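Local coordinates for MarR Like Protein, TVG0766549 (Thermoplasma volcanium, PDB 3LFK) that is of unknown function, reported as a mechanosensitive channel but built like a MarR-type transcriptional regulator, and so perhaps binds DNA, at residues D33-Q36 with D37-S40; L54-I57 with K58-G62; P66-V69 with L70-M74. All blocks are in the same frame, centred on the assembly; numbering follows the deposited sequence.

Interaction 1: residues D33-Q36 with D37-S40; sequences DMSQ and DEVS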
# COMPACT_ATOMS: atom_id res chain seq x y z
N ASP A 33 -7.95 1.60 7.75
CA ASP A 33 -7.37 1.87 9.06
C ASP A 33 -5.87 2.11 9.09
O ASP A 33 -5.26 2.13 10.16
CB ASP A 33 -7.76 0.78 10.06
CG ASP A 33 -9.26 0.65 10.19
OD1 ASP A 33 -9.88 1.65 10.59
OD2 ASP A 33 -9.79 -0.43 9.88
N MET A 34 -5.26 2.29 7.94
CA MET A 34 -3.84 2.60 7.90
C MET A 34 -3.64 4.06 8.25
O MET A 34 -4.52 4.90 7.99
CB MET A 34 -3.27 2.35 6.50
CG MET A 34 -3.18 0.86 6.12
SD MET A 34 -2.35 0.67 4.53
CE MET A 34 -3.72 1.05 3.39
N SER A 35 -2.49 4.38 8.82
CA SER A 35 -2.20 5.77 9.11
C SER A 35 -1.65 6.37 7.81
O SER A 35 -1.31 5.62 6.88
CB SER A 35 -1.19 5.87 10.26
OG SER A 35 -0.20 4.88 10.15
N GLN A 36 -1.55 7.70 7.72
CA GLN A 36 -1.10 8.31 6.46
C GLN A 36 0.31 7.93 6.02
O GLN A 36 0.58 7.79 4.81
CB GLN A 36 -1.26 9.83 6.54
CG GLN A 36 -0.95 10.54 5.20
CD GLN A 36 -1.74 9.98 4.02
OE1 GLN A 36 -2.97 9.83 4.09
NE2 GLN A 36 -1.03 9.66 2.93
N ASP A 37 1.22 7.74 6.98
CA ASP A 37 2.57 7.33 6.64
C ASP A 37 2.55 5.98 5.91
O ASP A 37 3.29 5.76 4.94
CB ASP A 37 3.47 7.31 7.89
CG ASP A 37 2.87 6.51 9.06
OD1 ASP A 37 1.68 6.14 9.01
OD2 ASP A 37 3.60 6.26 10.03
N GLU A 38 1.68 5.07 6.38
CA GLU A 38 1.56 3.76 5.77
C GLU A 38 0.98 3.84 4.36
O GLU A 38 1.45 3.16 3.46
CB GLU A 38 0.69 2.85 6.67
CG GLU A 38 1.47 2.47 7.94
CD GLU A 38 0.61 1.99 9.09
OE1 GLU A 38 -0.62 1.84 8.94
OE2 GLU A 38 1.19 1.75 10.16
N VAL A 39 -0.01 4.70 4.18
CA VAL A 39 -0.62 4.88 2.88
C VAL A 39 0.43 5.46 1.93
O VAL A 39 0.60 4.98 0.82
CB VAL A 39 -1.82 5.83 2.97
CG1 VAL A 39 -2.39 6.08 1.57
CG2 VAL A 39 -2.93 5.22 3.83
N SER A 40 1.14 6.48 2.39
CA SER A 40 2.20 7.06 1.56
C SER A 40 3.22 6.01 1.10
O SER A 40 3.59 5.94 -0.09
CB SER A 40 2.92 8.16 2.36
OG SER A 40 2.04 9.24 2.58
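The carboxylate of Glu38 meets Ser35 over one face: Ser35 OG stands almost directly above Glu38 CD, 3.2 Å away, and on that same side the backbone N of Ser35 donates to Glu38 OE1 at 3.2 Å. The N-H is well aimed (161°), yet it reaches the oxygen from 57° above the carboxylate plane. Tyr76 OH also bonds OE1, which ties this carboxylate to helix 66-76, while CB of Met34 packs against the same oxygen (3.6 Å). The second carboxylate, of Asp37, presents the syn lone pair of OD1 to Ser35 OG, a short bond of 2.5 Å. With chi1 at 51°, Asp37 CG sits between its own backbone N and carbonyl carbon, which folds OD1 back over the first turn, where it also takes a weak bond from Glu38 N. Ser35 OG is thus spent on a neighbouring side chain and not on capping a backbone N-H. The helix proper starts with Val39 N to Ser35 O (3.1 Å) and the straighter Ser40 N to Gln36 O (2.8 Å). Two acidic side chains at this end would probably be stabilised by the positive pole of the helix. On the inner side Met34 CB touches Val39 CG2 at 3.9 Å, and the rest of the methionine reaches Val99 and Ile103 of helix 94-116. The glutamate half of a capping box, combined with a hydrophobic staple from Met34 to Val39, is a classic start for a helix, here 36-47, which precedes the helix-turn-helix pair in this winged domain.

Interaction 2: residues L54-I57 with K58-G62; sequences LYRI and KNETG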
# COMPACT_ATOMS: atom_id res chain seq x y z
N LEU A 54 15.41 -2.27 -0.80
CA LEU A 54 15.17 -1.62 0.48
C LEU A 54 15.91 -0.28 0.60
O LEU A 54 15.37 0.68 1.15
CB LEU A 54 15.54 -2.54 1.65
CG LEU A 54 15.39 -1.94 3.05
CD1 LEU A 54 13.91 -1.73 3.42
CD2 LEU A 54 16.04 -2.90 4.03
N TYR A 55 17.12 -0.18 0.06
CA TYR A 55 17.84 1.08 0.21
C TYR A 55 17.11 2.25 -0.46
O TYR A 55 17.25 3.39 -0.04
CB TYR A 55 19.30 0.94 -0.29
CG TYR A 55 19.48 0.96 -1.77
CD1 TYR A 55 19.40 2.16 -2.49
CD2 TYR A 55 19.68 -0.22 -2.48
CE1 TYR A 55 19.51 2.17 -3.87
CE2 TYR A 55 19.79 -0.22 -3.86
CZ TYR A 55 19.70 0.98 -4.55
OH TYR A 55 19.80 0.98 -5.92
N ARG A 56 16.31 2.00 -1.50
CA ARG A 56 15.58 3.11 -2.11
C ARG A 56 14.48 3.61 -1.17
O ARG A 56 14.18 4.80 -1.12
CB ARG A 56 14.98 2.71 -3.46
CG ARG A 56 16.04 2.39 -4.52
CD ARG A 56 15.45 2.32 -5.93
NE ARG A 56 14.76 3.55 -6.29
CZ ARG A 56 13.96 3.69 -7.34
NH1 ARG A 56 13.76 2.66 -8.16
NH2 ARG A 56 13.34 4.83 -7.56
N ILE A 57 13.88 2.69 -0.43
CA ILE A 57 12.84 3.07 0.51
C ILE A 57 13.43 3.98 1.59
O ILE A 57 12.81 4.96 1.98
CB ILE A 57 12.20 1.82 1.13
CG1 ILE A 57 11.37 1.12 0.06
CG2 ILE A 57 11.33 2.18 2.35
CD1 ILE A 57 10.93 -0.26 0.44
N LYS A 58 14.64 3.67 2.04
CA LYS A 58 15.28 4.47 3.07
C LYS A 58 15.64 5.85 2.57
O LYS A 58 15.49 6.84 3.28
CB LYS A 58 16.56 3.79 3.54
CG LYS A 58 16.33 2.51 4.28
CD LYS A 58 17.64 2.05 4.89
CE LYS A 58 17.46 0.82 5.73
NZ LYS A 58 18.71 0.48 6.46
N ASN A 59 16.12 5.91 1.34
CA ASN A 59 16.55 7.17 0.75
C ASN A 59 15.48 8.09 0.20
O ASN A 59 15.56 9.31 0.34
CB ASN A 59 17.54 6.91 -0.41
CG ASN A 59 18.80 6.17 0.01
OD1 ASN A 59 19.15 6.10 1.19
ND2 ASN A 59 19.51 5.61 -0.98
N GLU A 60 14.45 7.49 -0.39
CA GLU A 60 13.48 8.27 -1.13
C GLU A 60 12.07 8.60 -0.63
O GLU A 60 11.37 9.38 -1.28
CB GLU A 60 13.35 7.60 -2.50
CG GLU A 60 14.68 7.38 -3.22
CD GLU A 60 14.55 6.49 -4.44
OE1 GLU A 60 13.52 6.56 -5.14
OE2 GLU A 60 15.51 5.74 -4.72
N THR A 61 11.64 8.03 0.49
CA THR A 61 10.27 8.28 0.92
C THR A 61 10.00 9.47 1.81
O THR A 61 8.84 9.89 1.93
CB THR A 61 9.73 7.10 1.67
OG1 THR A 61 10.48 6.98 2.88
CG2 THR A 61 9.85 5.84 0.82
N GLY A 62 11.03 10.00 2.45
CA GLY A 62 10.82 11.14 3.33
C GLY A 62 10.33 10.74 4.71
O GLY A 62 9.88 11.59 5.48
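Arg56 and Glu60 both turn CG anti to the carbonyl carbon (chi1 -66° in Arg56), and a bend at chi3 of the arginine (57°) brings its guanidinium back to the carboxylate one helical turn on. The grip is side-on and two-handed: Arg56 NE donates to Glu60 OE2 at 2.8 Å and Arg56 NH2 to Glu60 OE1 at 3.0 Å. Both oxygens lie near the guanidinium plane and are met on their syn sides, although the two flat groups are twisted by 32°. The two bonds would restrict rotation of the guanidinium, and OE2 rests close to Arg56 CB (3.3 Å). Beneath it the backbone bond from Glu60 N to Arg56 O closes the same turn. Asn59 ND2 lies at the edge of the Tyr55 ring, 3.8 Å from CD1. At the C-terminal side Thr61 OG1 donates to Ile57 O at 3.2 Å and is itself bonded to the backbone N of Leu63. Gly62 then leaves helical angles with positive phi. Ile57 faces inward, against Leu45 and Ile90. Such i to i+4 salt bridges are common on helix surfaces; coming just before 66-76, helix 54-60 is probably the first of the helix-turn-helix pair in this winged fold.

Interaction 3: residues P66-V69 with L70-M74; sequences PESV and LKNLM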
# COMPACT_ATOMS: atom_id res chain seq x y z
N PRO A 66 11.36 4.53 7.98
CA PRO A 66 10.78 3.75 6.88
C PRO A 66 10.61 2.28 7.22
O PRO A 66 9.60 1.65 6.85
CB PRO A 66 11.80 3.93 5.75
CG PRO A 66 12.46 5.21 6.07
CD PRO A 66 12.62 5.17 7.55
N GLU A 67 11.60 1.72 7.90
CA GLU A 67 11.53 0.31 8.25
C GLU A 67 10.36 -0.02 9.16
O GLU A 67 9.75 -1.08 9.03
CB GLU A 67 12.83 -0.18 8.89
CG GLU A 67 14.02 0.02 7.96
CD GLU A 67 15.29 -0.61 8.48
OE1 GLU A 67 15.29 -1.12 9.63
OE2 GLU A 67 16.28 -0.59 7.73
N SER A 68 10.04 0.88 10.09
CA SER A 68 8.91 0.62 10.98
C SER A 68 7.61 0.67 10.19
O SER A 68 6.70 -0.15 10.40
CB SER A 68 8.85 1.68 12.09
OG SER A 68 7.71 1.48 12.92
N VAL A 69 7.51 1.64 9.29
CA VAL A 69 6.29 1.77 8.48
C VAL A 69 6.15 0.51 7.59
O VAL A 69 5.05 -0.08 7.48
CB VAL A 69 6.35 3.02 7.58
CG1 VAL A 69 5.02 3.18 6.83
CG2 VAL A 69 6.57 4.28 8.42
N LEU A 70 7.25 0.10 6.98
CA LEU A 70 7.24 -1.09 6.12
C LEU A 70 6.84 -2.34 6.92
O LEU A 70 6.07 -3.15 6.41
CB LEU A 70 8.63 -1.30 5.49
CG LEU A 70 8.78 -2.54 4.59
CD1 LEU A 70 7.75 -2.53 3.45
CD2 LEU A 70 10.21 -2.57 4.03
N LYS A 71 7.37 -2.50 8.13
CA LYS A 71 7.03 -3.67 8.93
C LYS A 71 5.53 -3.72 9.18
O LYS A 71 4.96 -4.79 9.22
CB LYS A 71 7.78 -3.70 10.26
CG LYS A 71 9.23 -4.13 10.06
CD LYS A 71 9.96 -4.16 11.41
CE LYS A 71 11.37 -3.63 11.28
NZ LYS A 71 12.06 -3.60 12.60
N ASN A 72 4.90 -2.57 9.37
CA ASN A 72 3.44 -2.59 9.53
C ASN A 72 2.77 -3.09 8.24
O ASN A 72 1.84 -3.91 8.29
CB ASN A 72 2.91 -1.19 9.90
CG ASN A 72 3.08 -0.91 11.37
OD1 ASN A 72 2.67 -1.71 12.21
ND2 ASN A 72 3.68 0.22 11.70
N LEU A 73 3.22 -2.62 7.08
CA LEU A 73 2.63 -3.08 5.82
C LEU A 73 2.83 -4.57 5.65
O LEU A 73 1.96 -5.24 5.08
CB LEU A 73 3.22 -2.34 4.62
CG LEU A 73 2.94 -0.84 4.61
CD1 LEU A 73 3.56 -0.28 3.35
CD2 LEU A 73 1.46 -0.53 4.65
N MET A 74 3.96 -5.08 6.13
CA MET A 74 4.20 -6.53 6.04
C MET A 74 3.27 -7.29 6.99
O MET A 74 2.70 -8.32 6.60
CB MET A 74 5.67 -6.82 6.35
CG MET A 74 6.55 -6.22 5.28
SD MET A 74 8.35 -6.42 5.73
CE MET A 74 8.45 -5.87 7.18
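Leu70 N donates to Pro66 O at 2.8 Å, with an N-H angle of 164°, the shortest hydrogen bond between 66-69 and 70-74. Three further i to i+4 bonds follow: Lys71 N to Glu67 O (2.9 Å), Asn72 N to Ser68 O (3.2 Å) and Leu73 N to Val69 O (3.2 Å). At the start of the helix Ser68 N is taken up by the side chain of Asp65. Side chains add to this backbone bonding mainly by lying against carbonyl oxygens. The aliphatic part of Lys71 runs past Glu67 O, with CG 3.3 Å from it, because chi1 of -76° keeps CG beside the lysine's own backbone N. Its amine nevertheless stays apart from the glutamate: Lys71 NZ and Glu67 OE1 are 5.0 Å apart, and Glu67 instead makes its salt bridge with Lys58 of helix 54-60. Asn72 behaves similarly; its ND2 is 3.3 Å from Ser68 O, but at an angle too poor for a bond. The apolar groups leave in two directions. Val69 and Leu73 both reach Leu41 of helix 36-47, and Leu73 also touches Met34; Pro66 and Leu70 instead meet Ile57 and Leu54. Leu73 CG still passes 3.6 Å from Val69 O. Helix 66-76, the second of the helix-turn-helix pair, would by analogy be the recognition helix, although no DNA contact is established here. The chemistry implies that the i to i+4 backbone bonds hold these two turns together, while the apolar side chains pack on helices 36-47 and 54-60, and the opposite charges of Glu67 and Lys71 can probably attract each other only at longer range.

In the fold
From the N terminus, interaction 1 starts helix 36-47 after the loop that follows strand 23-24, interaction 2 lies along helix 54-60 into its exit turn, and interaction 3 spans most of helix 66-76. All three are local and come in series, none enclosing or crossing another. Interactions 1 and 3 touch, Glu38 meeting Val69 and Asn72, with centres 10 Å apart. Interactions 2 and 3 also touch, helix 54-60 packing on helix 66-76 through apolar contacts and one salt bridge, whereas nearest atoms of interactions 1 and 2 stay about 6 Å apart. Helix 66-76 thus bridges the other two within the winged helix-turn-helix domain.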